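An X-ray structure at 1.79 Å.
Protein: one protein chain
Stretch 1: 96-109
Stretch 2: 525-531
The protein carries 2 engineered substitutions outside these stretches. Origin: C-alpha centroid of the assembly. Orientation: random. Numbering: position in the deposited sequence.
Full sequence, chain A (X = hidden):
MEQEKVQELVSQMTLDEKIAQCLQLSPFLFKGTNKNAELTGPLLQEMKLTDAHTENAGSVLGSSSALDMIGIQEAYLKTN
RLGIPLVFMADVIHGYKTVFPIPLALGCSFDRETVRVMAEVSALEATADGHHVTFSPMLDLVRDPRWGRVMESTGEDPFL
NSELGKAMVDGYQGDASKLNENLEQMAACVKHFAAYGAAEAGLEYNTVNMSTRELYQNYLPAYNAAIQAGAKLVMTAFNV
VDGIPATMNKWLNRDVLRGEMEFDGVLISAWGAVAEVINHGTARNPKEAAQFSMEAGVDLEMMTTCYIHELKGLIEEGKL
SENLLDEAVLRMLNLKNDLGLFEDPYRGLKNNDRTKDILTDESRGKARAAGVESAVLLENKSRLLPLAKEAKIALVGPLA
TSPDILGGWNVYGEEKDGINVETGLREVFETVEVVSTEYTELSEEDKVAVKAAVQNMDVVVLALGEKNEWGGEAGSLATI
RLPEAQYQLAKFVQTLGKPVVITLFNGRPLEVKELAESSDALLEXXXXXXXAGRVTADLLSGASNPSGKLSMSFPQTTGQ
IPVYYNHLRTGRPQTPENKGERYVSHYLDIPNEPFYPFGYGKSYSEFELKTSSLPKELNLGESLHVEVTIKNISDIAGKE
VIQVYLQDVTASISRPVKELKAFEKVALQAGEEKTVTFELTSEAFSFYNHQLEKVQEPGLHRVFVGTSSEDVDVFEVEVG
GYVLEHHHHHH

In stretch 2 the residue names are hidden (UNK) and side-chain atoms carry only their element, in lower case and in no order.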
# COMPACT_ATOMS: atom_id res chain seq x y z
N TYR A 96 21.18 25.29 -8.83
CA TYR A 96 20.85 26.04 -9.98
C TYR A 96 21.74 25.64 -11.14
O TYR A 96 21.39 24.73 -11.93
CB TYR A 96 20.82 27.58 -9.71
CG TYR A 96 20.21 28.34 -10.86
CD1 TYR A 96 18.84 28.27 -11.12
CD2 TYR A 96 20.96 29.18 -11.66
CE1 TYR A 96 18.27 28.93 -12.17
CE2 TYR A 96 20.40 29.86 -12.70
CZ TYR A 96 19.03 29.72 -12.99
OH TYR A 96 18.45 30.37 -14.05
N LYS A 97 22.90 26.30 -11.29
CA LYS A 97 23.93 25.90 -12.29
C LYS A 97 24.97 25.01 -11.66
O LYS A 97 25.42 24.03 -12.34
CB LYS A 97 24.61 27.10 -12.96
CG LYS A 97 23.63 27.82 -13.83
CD LYS A 97 23.64 27.35 -15.24
CE LYS A 97 22.51 28.04 -15.99
NZ LYS A 97 22.28 27.23 -17.24
N THR A 98 25.35 25.29 -10.41
CA THR A 98 26.15 24.33 -9.65
C THR A 98 25.20 23.30 -9.04
O THR A 98 24.38 23.64 -8.13
CB THR A 98 27.00 24.98 -8.54
OG1 THR A 98 27.74 26.09 -9.09
CG2 THR A 98 27.99 23.89 -7.93
N VAL A 99 25.21 22.07 -9.60
CA VAL A 99 24.21 21.09 -9.23
C VAL A 99 24.78 20.25 -8.09
O VAL A 99 25.89 19.73 -8.16
CB VAL A 99 23.75 20.22 -10.39
CG1 VAL A 99 22.61 19.26 -9.98
CG2 VAL A 99 23.34 21.06 -11.55
N PHE A 100 24.02 20.20 -7.01
CA PHE A 100 24.33 19.48 -5.80
C PHE A 100 23.67 18.08 -5.87
O PHE A 100 22.87 17.77 -6.80
CB PHE A 100 23.83 20.25 -4.56
CG PHE A 100 24.69 21.43 -4.19
CD1 PHE A 100 24.69 22.56 -4.97
CD2 PHE A 100 25.44 21.45 -3.01
CE1 PHE A 100 25.47 23.64 -4.65
CE2 PHE A 100 26.24 22.51 -2.73
CZ PHE A 100 26.25 23.61 -3.55
N PRO A 101 24.01 17.20 -4.89
CA PRO A 101 23.32 15.87 -4.87
C PRO A 101 21.83 16.04 -4.81
O PRO A 101 21.28 17.03 -4.24
CB PRO A 101 23.91 15.17 -3.63
CG PRO A 101 25.27 15.81 -3.48
CD PRO A 101 25.09 17.25 -3.92
N ILE A 102 21.15 15.09 -5.46
CA ILE A 102 19.66 14.99 -5.37
C ILE A 102 19.19 14.96 -3.92
O ILE A 102 19.93 14.54 -3.06
CB ILE A 102 19.07 13.79 -6.13
CG1 ILE A 102 19.67 12.43 -5.69
CG2 ILE A 102 19.18 14.01 -7.61
CD1 ILE A 102 18.88 11.22 -6.14
N PRO A 103 17.97 15.47 -3.65
CA PRO A 103 17.60 15.52 -2.25
C PRO A 103 17.69 14.20 -1.44
O PRO A 103 18.00 14.26 -0.26
CB PRO A 103 16.18 16.10 -2.32
CG PRO A 103 16.28 17.03 -3.49
CD PRO A 103 17.10 16.30 -4.47
N LEU A 104 17.35 13.06 -2.06
CA LEU A 104 17.37 11.76 -1.35
C LEU A 104 18.81 11.51 -0.88
O LEU A 104 19.03 11.02 0.19
CB LEU A 104 16.85 10.67 -2.27
CG LEU A 104 16.62 9.34 -1.54
CD1 LEU A 104 15.86 9.48 -0.23
CD2 LEU A 104 16.00 8.34 -2.45
N ALA A 105 19.79 11.88 -1.70
CA ALA A 105 21.22 11.79 -1.32
C ALA A 105 21.52 12.76 -0.17
O ALA A 105 22.21 12.42 0.81
CB ALA A 105 22.10 12.06 -2.49
N LEU A 106 21.01 13.97 -0.26
CA LEU A 106 21.23 14.92 0.80
C LEU A 106 20.66 14.36 2.12
O LEU A 106 21.14 14.66 3.17
CB LEU A 106 20.68 16.32 0.48
CG LEU A 106 21.30 17.02 -0.73
CD1 LEU A 106 20.63 18.33 -1.04
CD2 LEU A 106 22.78 17.20 -0.52
N GLY A 107 19.58 13.64 2.07
CA GLY A 107 18.95 13.04 3.26
C GLY A 107 20.02 12.10 3.87
O GLY A 107 20.26 12.11 5.06
N CYS A 108 20.69 11.39 3.02
CA CYS A 108 21.75 10.42 3.50
C CYS A 108 22.99 11.09 4.17
O CYS A 108 23.72 10.44 4.87
CB CYS A 108 22.22 9.48 2.41
SG CYS A 108 20.93 8.41 1.71
N SER A 109 23.21 12.40 3.90
CA SER A 109 24.21 13.16 4.61
C SER A 109 23.95 13.23 6.10
O SER A 109 24.92 13.33 6.82
CB SER A 109 24.39 14.60 4.10
OG SER A 109 23.37 15.46 4.59
N UNK A 525 26.36 6.33 -4.75
CA UNK A 525 26.64 7.77 -5.04
C UNK A 525 25.40 8.55 -5.31
O UNK A 525 25.51 9.79 -5.39
c UNK A 525 27.54 7.94 -6.27
c UNK A 525 28.90 7.50 -5.79
c UNK A 525 29.80 8.45 -5.11
c UNK A 525 29.55 6.45 -6.63
N UNK A 526 24.25 7.86 -5.47
CA UNK A 526 23.00 8.50 -5.91
C UNK A 526 23.30 9.30 -7.21
O UNK A 526 23.97 8.80 -8.13
n UNK A 526 22.09 7.91 -1.39
c UNK A 526 20.99 7.36 -1.97
c UNK A 526 22.12 8.61 -3.54
c UNK A 526 22.75 8.71 -2.34
c UNK A 526 18.99 6.07 -2.26
c UNK A 526 20.99 7.76 -3.33
c UNK A 526 19.94 7.33 -4.16
c UNK A 526 22.44 9.37 -4.82
c UNK A 526 20.00 6.46 -1.44
c UNK A 526 18.94 6.49 -3.60
N UNK A 527 22.81 10.52 -7.35
CA UNK A 527 23.36 11.41 -8.38
C UNK A 527 23.98 12.60 -7.66
O UNK A 527 23.31 13.38 -7.02
c UNK A 527 22.27 11.84 -9.34
c UNK A 527 20.36 10.43 -10.18
c UNK A 527 22.57 9.96 -11.00
c UNK A 527 22.05 9.03 -11.88
c UNK A 527 20.69 8.79 -11.87
c UNK A 527 21.74 10.73 -10.19
c UNK A 527 19.86 9.50 -11.02
N UNK A 528 25.33 12.72 -7.71
CA UNK A 528 25.97 13.73 -6.86
C UNK A 528 25.92 15.15 -7.40
O UNK A 528 26.19 16.10 -6.62
c UNK A 528 27.42 11.86 -7.17
c UNK A 528 27.43 13.29 -6.78
c UNK A 528 26.27 11.69 -8.16
N UNK A 529 25.62 15.29 -8.70
CA UNK A 529 25.60 16.63 -9.36
C UNK A 529 26.88 16.91 -10.11
O UNK A 529 27.58 16.02 -10.59
N UNK A 530 27.17 18.20 -10.20
CA UNK A 530 28.21 18.73 -11.03
C UNK A 530 29.57 18.15 -10.75
O UNK A 530 30.32 17.89 -11.69
o UNK A 530 26.94 20.82 -11.41
c UNK A 530 29.38 20.89 -11.68
c UNK A 530 28.21 20.29 -10.91
N UNK A 531 29.86 17.84 -9.48
CA UNK A 531 31.18 17.34 -9.16
C UNK A 531 31.22 15.80 -9.07
O UNK A 531 32.20 15.23 -8.45
o UNK A 531 34.30 19.39 -8.42
o UNK A 531 33.08 20.42 -9.88
c UNK A 531 31.70 17.99 -7.87
c UNK A 531 33.22 19.76 -8.86
c UNK A 531 31.98 19.48 -8.04
O HOH W 1 28.32 17.82 -7.09

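Position 525 has four side-chain carbons, forked at the second. The nearest approach of this side chain to stretch 1 is 7.8 Å, from CB to Ala105 CB, and its CA-to-CB bond points away. Four carbons with a fork one bond beyond CB identify Leu525, an assignment resting on connectivity alone.

Position 526 carries one carbon followed by fused five- and six-membered rings holding eight carbons and one nitrogen, an indole. The ring system packs against Leu104, Ala105 and Cys108, and the residue is Trp526. Its CA-to-CB bond points toward stretch 1, and it has the largest area covered there, 107 Å². Its CD1 lies 3.4 Å from Ala105 CB, and its CZ3 lies 3.7 Å from Leu104 CD2. Ala105 CA sits 3.9 Å from the centroid of the five-membered ring of Trp526, 25° off the ring normal, a CH-pi contact over the face. Cys108 SG approaches obliquely, 4.3 Å from the same centroid and 65° off the normal. That sulfur is 3.3 Å from Trp526 NE1, which nevertheless has no hydrogen-bonding partner in the model.

Position 527 shows one carbon and then a ring of six carbons. Its CB lies 4.2 Å from Ile102 CG2. With no oxygen on the ring, the residue is Phe527. The end of the side chain leads away from stretch 1. The backbone contributes more directly: Ile102 N donates to Phe527 O at 3.2 Å with an N-H...O angle of 161°, and Pro101 CA makes a CA-H...O contact with Phe527 O at 3.3 Å.

At position 528, three carbons close a ring onto the backbone N, and the backbone O lies 3.0 Å from Pro101 N. The ring closure defines Pro528. Its CA-to-CB bond points away from stretch 1, and it is the carbonyl oxygen that makes the close approach. A proline nitrogen has no hydrogen to share, so this is close packing only.

Position 529 has no side-chain atoms, and its CA lies 3.3 Å from Val99 O, in a CA-H...O contact. It is Gly529. Its phi/psi of 98/-152 would jam a CB against the preceding carbonyl, and an ideal CB would also fall 2.1 Å from Val99 O.

Position 530 bears one carbon carrying an oxygen and a carbon, and the side-chain oxygen lies 2.8 Å from Val99 N: hence Thr530. Val99 N donates to Thr530 OG1, and Thr530 N donates to Val99 O at 2.9 Å, both at 159°.

Position 531 has three side-chain carbons, the third carrying two oxygens, and makes no side-chain contact with stretch 1; it is Glu531. The carboxylate is hydrogen-bonded elsewhere in the structure, while Glu531 N donates to water 1 at 2.8 Å.

The contact combines two modes. Along Val99 to Ile102, backbone atoms pair with positions 527 to 530: Thr530 satisfies both the N and O of Val99, Gly529 permits the close approach, and the Ile102 bond anchors the N-cap residue of the following helix. Farther on, Leu104, Ala105 and Cys108 receive the Trp526 indole, with Leu104 and Ala105 over one face. Together the stretches bury 546 Å².

Stretch 2 525-531: LWFPGTE
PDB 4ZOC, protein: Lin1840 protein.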